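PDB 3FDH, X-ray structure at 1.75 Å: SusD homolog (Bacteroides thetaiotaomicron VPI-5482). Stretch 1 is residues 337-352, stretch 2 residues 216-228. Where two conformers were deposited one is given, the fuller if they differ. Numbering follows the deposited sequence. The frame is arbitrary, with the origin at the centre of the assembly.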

# COMPACT_ATOMS: atom_id res chain seq x y z
N GLU A 337 -6.54 -0.14 7.99
CA GLU A 337 -5.20 -0.71 8.22
C GLU A 337 -4.82 -0.53 9.69
O GLU A 337 -4.28 -1.42 10.33
CB GLU A 337 -4.10 -0.09 7.34
CG GLU A 337 -2.75 -0.59 7.76
CD GLU A 337 -1.56 0.07 7.08
OE1 GLU A 337 -1.67 0.77 6.05
OE2 GLU A 337 -0.49 -0.09 7.65
N LEU A 338 -5.15 0.62 10.23
CA LEU A 338 -4.77 0.90 11.62
C LEU A 338 -5.51 -0.04 12.58
O LEU A 338 -5.00 -0.50 13.60
CB LEU A 338 -5.04 2.37 11.96
CG LEU A 338 -4.53 2.85 13.31
CD1 LEU A 338 -3.04 3.04 13.27
CD2 LEU A 338 -5.29 4.16 13.69
N MSE A 339 -6.73 -0.34 12.22
CA MSE A 339 -7.56 -1.22 13.08
C MSE A 339 -7.11 -2.66 12.98
O MSE A 339 -7.27 -3.43 13.93
CB MSE A 339 -9.06 -1.08 12.79
CG MSE A 339 -9.64 0.32 13.13
SE MSE A 339 -9.40 0.83 14.99
CE MSE A 339 -7.82 1.76 14.97
N PHE A 340 -6.55 -3.00 11.82
CA PHE A 340 -6.00 -4.34 11.58
C PHE A 340 -4.68 -4.48 12.34
O PHE A 340 -4.30 -5.58 12.77
CB PHE A 340 -5.82 -4.65 10.10
CG PHE A 340 -7.10 -5.04 9.40
CD1 PHE A 340 -7.74 -6.25 9.73
CD2 PHE A 340 -7.63 -4.26 8.41
CE1 PHE A 340 -8.93 -6.62 9.11
CE2 PHE A 340 -8.83 -4.62 7.79
CZ PHE A 340 -9.46 -5.84 8.14
N LEU A 341 -4.00 -3.36 12.51
CA LEU A 341 -2.76 -3.37 13.28
C LEU A 341 -3.10 -3.58 14.73
O LEU A 341 -2.46 -4.33 15.47
CB LEU A 341 -1.94 -2.10 13.08
CG LEU A 341 -1.10 -2.02 11.81
CD1 LEU A 341 -0.67 -0.59 11.46
CD2 LEU A 341 0.07 -2.96 11.99
N LYS A 342 -4.14 -2.89 15.14
CA LYS A 342 -4.62 -2.97 16.54
C LYS A 342 -5.06 -4.41 16.86
O LYS A 342 -4.69 -5.00 17.87
CB LYS A 342 -5.82 -2.08 16.72
CG LYS A 342 -6.34 -1.99 18.18
CD LYS A 342 -7.43 -0.96 18.34
CE LYS A 342 -7.97 -0.98 19.75
NZ LYS A 342 -9.00 0.07 20.03
N ALA A 343 -5.84 -4.96 15.95
CA ALA A 343 -6.31 -6.36 16.05
C ALA A 343 -5.14 -7.35 16.05
O ALA A 343 -5.10 -8.30 16.85
CB ALA A 343 -7.32 -6.68 14.91
N GLU A 344 -4.18 -7.13 15.17
CA GLU A 344 -3.04 -8.04 15.08
C GLU A 344 -2.23 -8.00 16.40
O GLU A 344 -1.75 -9.02 16.94
CB GLU A 344 -2.10 -7.69 13.93
CG GLU A 344 -0.94 -8.64 13.88
CD GLU A 344 0.02 -8.36 12.81
OE1 GLU A 344 -0.17 -7.33 12.08
OE2 GLU A 344 0.92 -9.25 12.65
N ALA A 345 -2.07 -6.79 16.91
CA ALA A 345 -1.33 -6.62 18.17
C ALA A 345 -2.02 -7.36 19.30
O ALA A 345 -1.38 -8.07 20.08
CB ALA A 345 -1.15 -5.11 18.51
N LEU A 346 -3.33 -7.24 19.39
CA LEU A 346 -4.09 -7.93 20.45
C LEU A 346 -3.99 -9.44 20.29
O LEU A 346 -3.71 -10.17 21.24
CB LEU A 346 -5.55 -7.47 20.49
CG LEU A 346 -5.76 -6.03 21.01
CD1 LEU A 346 -7.03 -5.46 20.47
CD2 LEU A 346 -5.68 -5.91 22.53
N CYS A 347 -4.15 -9.91 19.07
CA CYS A 347 -4.03 -11.35 18.81
C CYS A 347 -2.69 -11.85 19.31
O CYS A 347 -2.58 -12.80 20.05
CB CYS A 347 -4.13 -11.64 17.32
SG CYS A 347 -5.82 -11.54 16.65
N ARG A 348 -1.65 -11.21 18.84
CA ARG A 348 -0.31 -11.66 19.22
C ARG A 348 -0.04 -11.53 20.72
O ARG A 348 0.86 -12.21 21.26
CB ARG A 348 0.75 -10.96 18.40
CG ARG A 348 0.68 -11.34 16.94
CD ARG A 348 1.79 -10.74 16.17
NE ARG A 348 1.64 -10.93 14.73
CZ ARG A 348 2.00 -12.00 14.04
NH1 ARG A 348 2.56 -13.06 14.59
NH2 ARG A 348 1.77 -12.03 12.75
N LEU A 349 -0.82 -10.69 21.40
CA LEU A 349 -0.73 -10.51 22.86
C LEU A 349 -1.63 -11.51 23.56
O LEU A 349 -1.77 -11.52 24.78
CB LEU A 349 -1.08 -9.08 23.32
CG LEU A 349 0.05 -8.05 23.14
CD1 LEU A 349 -0.48 -6.63 23.14
CD2 LEU A 349 1.14 -8.30 24.18
N ASN A 350 -2.24 -12.38 22.77
CA ASN A 350 -3.19 -13.30 23.37
C ASN A 350 -4.37 -12.61 24.06
O ASN A 350 -4.88 -13.09 25.10
CB ASN A 350 -2.51 -14.24 24.36
CG ASN A 350 -2.50 -15.65 23.86
OD1 ASN A 350 -2.69 -15.88 22.67
ND2 ASN A 350 -2.31 -16.61 24.77
N ARG A 351 -4.76 -11.46 23.52
CA ARG A 351 -5.93 -10.74 24.03
C ARG A 351 -7.04 -10.68 23.00
O ARG A 351 -6.83 -10.89 21.83
CB ARG A 351 -5.59 -9.32 24.46
CG ARG A 351 -4.51 -9.23 25.51
CD ARG A 351 -4.22 -7.77 25.86
NE ARG A 351 -2.88 -7.62 26.43
CZ ARG A 351 -2.29 -6.45 26.61
NH1 ARG A 351 -2.91 -5.35 26.24
NH2 ARG A 351 -1.06 -6.39 27.12
N ASP A 352 -8.23 -10.39 23.49
CA ASP A 352 -9.44 -10.31 22.64
C ASP A 352 -9.31 -9.18 21.64
O ASP A 352 -9.12 -8.03 22.01
CB ASP A 352 -10.70 -10.10 23.48
CG ASP A 352 -11.97 -10.10 22.66
OD1 ASP A 352 -12.03 -10.71 21.60
OD2 ASP A 352 -12.97 -9.50 23.11
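Stretch 2, residues 216-228: KSADYEKVLDYVS

Two helices pack closely when one of them offers a small residue at the point where they approach, and the pairing of residues 216-228 with residues 337-352 in this SusD homolog is a compact example. Stretch 2 is helical from Lys 216 onward, its backbone held by regular i to i+4 hydrogen bonds such as Leu 224 N to Tyr 220 O at 3.0 Å. It lies against the helix of 337-348 in a roughly antiparallel sense: the N-to-C directions differ by 149°, the signed crossing angle is -149°, and the axes come within 8.9 Å. The register runs accordingly, Lys 342 facing Leu 224, Ala 345 facing Tyr 220 and Leu 349 facing Ser 217, with the CA atoms of Ala 345 and Tyr 220 only 5.0 Å apart.

Ala 345 is the hollow of the first helix. Its CB points toward stretch 2, and the short side chain lets the opposing backbone come near: CB lies 3.7 Å from Tyr 220 O. The same methyl group fits among three side chains, 4.3 Å from Tyr 220 CB, 4.0 Å from Val 223 CG1 and 3.9 Å from Leu 224 CD2. A small side chain thus serves as both a gap for the neighbouring backbone and a peg among its side chains.

The larger bumps surround this point. Leu 224 leaves its backbone sideways, but its end swings in; CD2 rests 3.8 Å from Lys 342 CG, while CD1 lies 3.9 Å from both Leu 346 CD2 and Leu 349 CD1. Leu 349, just past the helical segment, returns the favour: its CD1 comes to 3.4 Å from Tyr 220 CB and 4.0 Å from Glu 221 CG.

Tyr 220, with the largest covered area of any residue in the pair, lays its ring against Arg 348. Arg 348 CB sits over one face of that ring, 3.6 Å from the centroid and 22° off the normal, a CH-pi contact. Further out, Arg 348 CD is 3.3 Å from Tyr 220 OH. The arginine is steadied within its own helix by a salt bridge, NE to Glu 344 OE2 at 2.8 Å.

Toward the other end of the contact, Val 227 is the projecting bump. Its CG2 meets Leu 338 CD1 at 3.8 Å, and its CG1 meets CE of selenomethionine Met 339 at 3.6 Å, with Lys 342 CD 4.0 Å from CG1. Met 339 starts away from stretch 2, yet its chain bends back to make this contact.

Back at the C-terminal end of the first helix, a Schellman motif turns the chain, with Asn 350 at positive phi and Arg 351 N bonded to Leu 346 O at 2.8 Å. Beyond the turn, Arg 351 points toward the second helix, where its NH2 forms a salt bridge with Glu 221 OE2 at 2.9 Å, a charged clasp beside an otherwise largely apolar fit.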

# COMPACT_ATOMS: atom_id res chain seq x y z
N LYS A 216 8.87 -8.61 22.03
CA LYS A 216 7.71 -8.50 21.17
C LYS A 216 6.50 -7.97 21.90
O LYS A 216 5.73 -7.19 21.35
CB LYS A 216 7.38 -9.83 20.51
CG LYS A 216 8.37 -10.23 19.46
CD LYS A 216 7.93 -11.50 18.75
CE LYS A 216 8.92 -11.94 17.68
NZ LYS A 216 8.37 -13.04 16.87
N SER A 217 6.35 -8.39 23.15
CA SER A 217 5.20 -7.95 23.93
C SER A 217 5.23 -6.43 24.11
O SER A 217 4.21 -5.76 23.92
CB SER A 217 5.08 -8.67 25.27
OG SER A 217 4.92 -10.08 25.05
N ALA A 218 6.42 -5.90 24.39
CA ALA A 218 6.59 -4.44 24.55
C ALA A 218 6.24 -3.78 23.22
O ALA A 218 5.54 -2.75 23.18
CB ALA A 218 8.02 -4.09 25.00
N ASP A 219 6.65 -4.42 22.13
CA ASP A 219 6.38 -3.87 20.78
C ASP A 219 4.88 -3.88 20.47
O ASP A 219 4.35 -2.93 19.91
CB ASP A 219 7.19 -4.55 19.68
CG ASP A 219 8.61 -4.05 19.66
OD1 ASP A 219 8.89 -3.06 20.40
OD2 ASP A 219 9.44 -4.65 18.93
N TYR A 220 4.21 -4.96 20.84
CA TYR A 220 2.75 -5.02 20.60
C TYR A 220 2.05 -3.93 21.40
O TYR A 220 1.05 -3.31 20.94
CB TYR A 220 2.11 -6.38 20.93
CG TYR A 220 2.73 -7.55 20.19
CD1 TYR A 220 2.99 -7.47 18.83
CD2 TYR A 220 3.02 -8.73 20.85
CE1 TYR A 220 3.57 -8.55 18.14
CE2 TYR A 220 3.58 -9.81 20.17
CZ TYR A 220 3.86 -9.72 18.82
OH TYR A 220 4.42 -10.79 18.14
N GLU A 221 2.56 -3.69 22.61
CA GLU A 221 1.93 -2.67 23.48
C GLU A 221 2.20 -1.28 22.91
O GLU A 221 1.36 -0.38 23.01
CB GLU A 221 2.34 -2.90 24.94
CG GLU A 221 1.70 -4.23 25.45
CD GLU A 221 2.25 -4.74 26.78
OE1 GLU A 221 3.18 -4.14 27.33
OE2 GLU A 221 1.74 -5.78 27.26
N LYS A 222 3.34 -1.12 22.28
CA LYS A 222 3.65 0.15 21.64
C LYS A 222 2.68 0.39 20.50
O LYS A 222 2.16 1.49 20.32
CB LYS A 222 5.09 0.18 21.13
CG LYS A 222 6.08 0.45 22.25
CD LYS A 222 7.48 0.13 21.89
CE LYS A 222 7.94 0.86 20.66
NZ LYS A 222 9.16 0.18 20.09
N VAL A 223 2.43 -0.65 19.73
CA VAL A 223 1.53 -0.54 18.58
C VAL A 223 0.18 -0.07 19.10
O VAL A 223 -0.37 0.90 18.62
CB VAL A 223 1.38 -1.88 17.78
CG1 VAL A 223 0.19 -1.79 16.80
CG2 VAL A 223 2.69 -2.25 17.05
N LEU A 224 -0.28 -0.70 20.16
CA LEU A 224 -1.60 -0.30 20.75
C LEU A 224 -1.64 1.15 21.23
O LEU A 224 -2.66 1.87 21.11
CB LEU A 224 -2.00 -1.21 21.91
CG LEU A 224 -2.30 -2.64 21.53
CD1 LEU A 224 -2.67 -3.41 22.81
CD2 LEU A 224 -3.42 -2.66 20.47
N ASP A 225 -0.52 1.58 21.80
CA ASP A 225 -0.41 2.95 22.28
C ASP A 225 -0.43 3.93 21.11
O ASP A 225 -1.15 4.93 21.12
CB ASP A 225 0.88 3.12 23.09
CG ASP A 225 1.09 4.52 23.62
OD1 ASP A 225 0.15 5.13 24.17
OD2 ASP A 225 2.23 5.00 23.51
N TYR A 226 0.36 3.62 20.09
CA TYR A 226 0.46 4.47 18.90
C TYR A 226 -0.91 4.55 18.21
O TYR A 226 -1.32 5.60 17.76
CB TYR A 226 1.49 3.95 17.90
CG TYR A 226 2.90 3.91 18.45
CD1 TYR A 226 3.32 4.83 19.41
CD2 TYR A 226 3.82 2.99 17.98
CE1 TYR A 226 4.61 4.78 19.91
CE2 TYR A 226 5.12 2.96 18.49
CZ TYR A 226 5.50 3.85 19.43
OH TYR A 226 6.79 3.79 19.90
N VAL A 227 -1.59 3.41 18.14
CA VAL A 227 -2.93 3.39 17.56
C VAL A 227 -3.85 4.33 18.32
O VAL A 227 -4.70 5.01 17.74
CB VAL A 227 -3.56 1.97 17.56
CG1 VAL A 227 -5.05 2.03 17.30
CG2 VAL A 227 -2.88 1.06 16.54
N SER A 228 -3.70 4.33 19.63
CA SER A 228 -4.59 5.13 20.47
C SER A 228 -4.39 6.62 20.20
O SER A 228 -5.24 7.43 20.46
CB SER A 228 -4.40 4.84 21.97
OG SER A 228 -3.16 5.37 22.48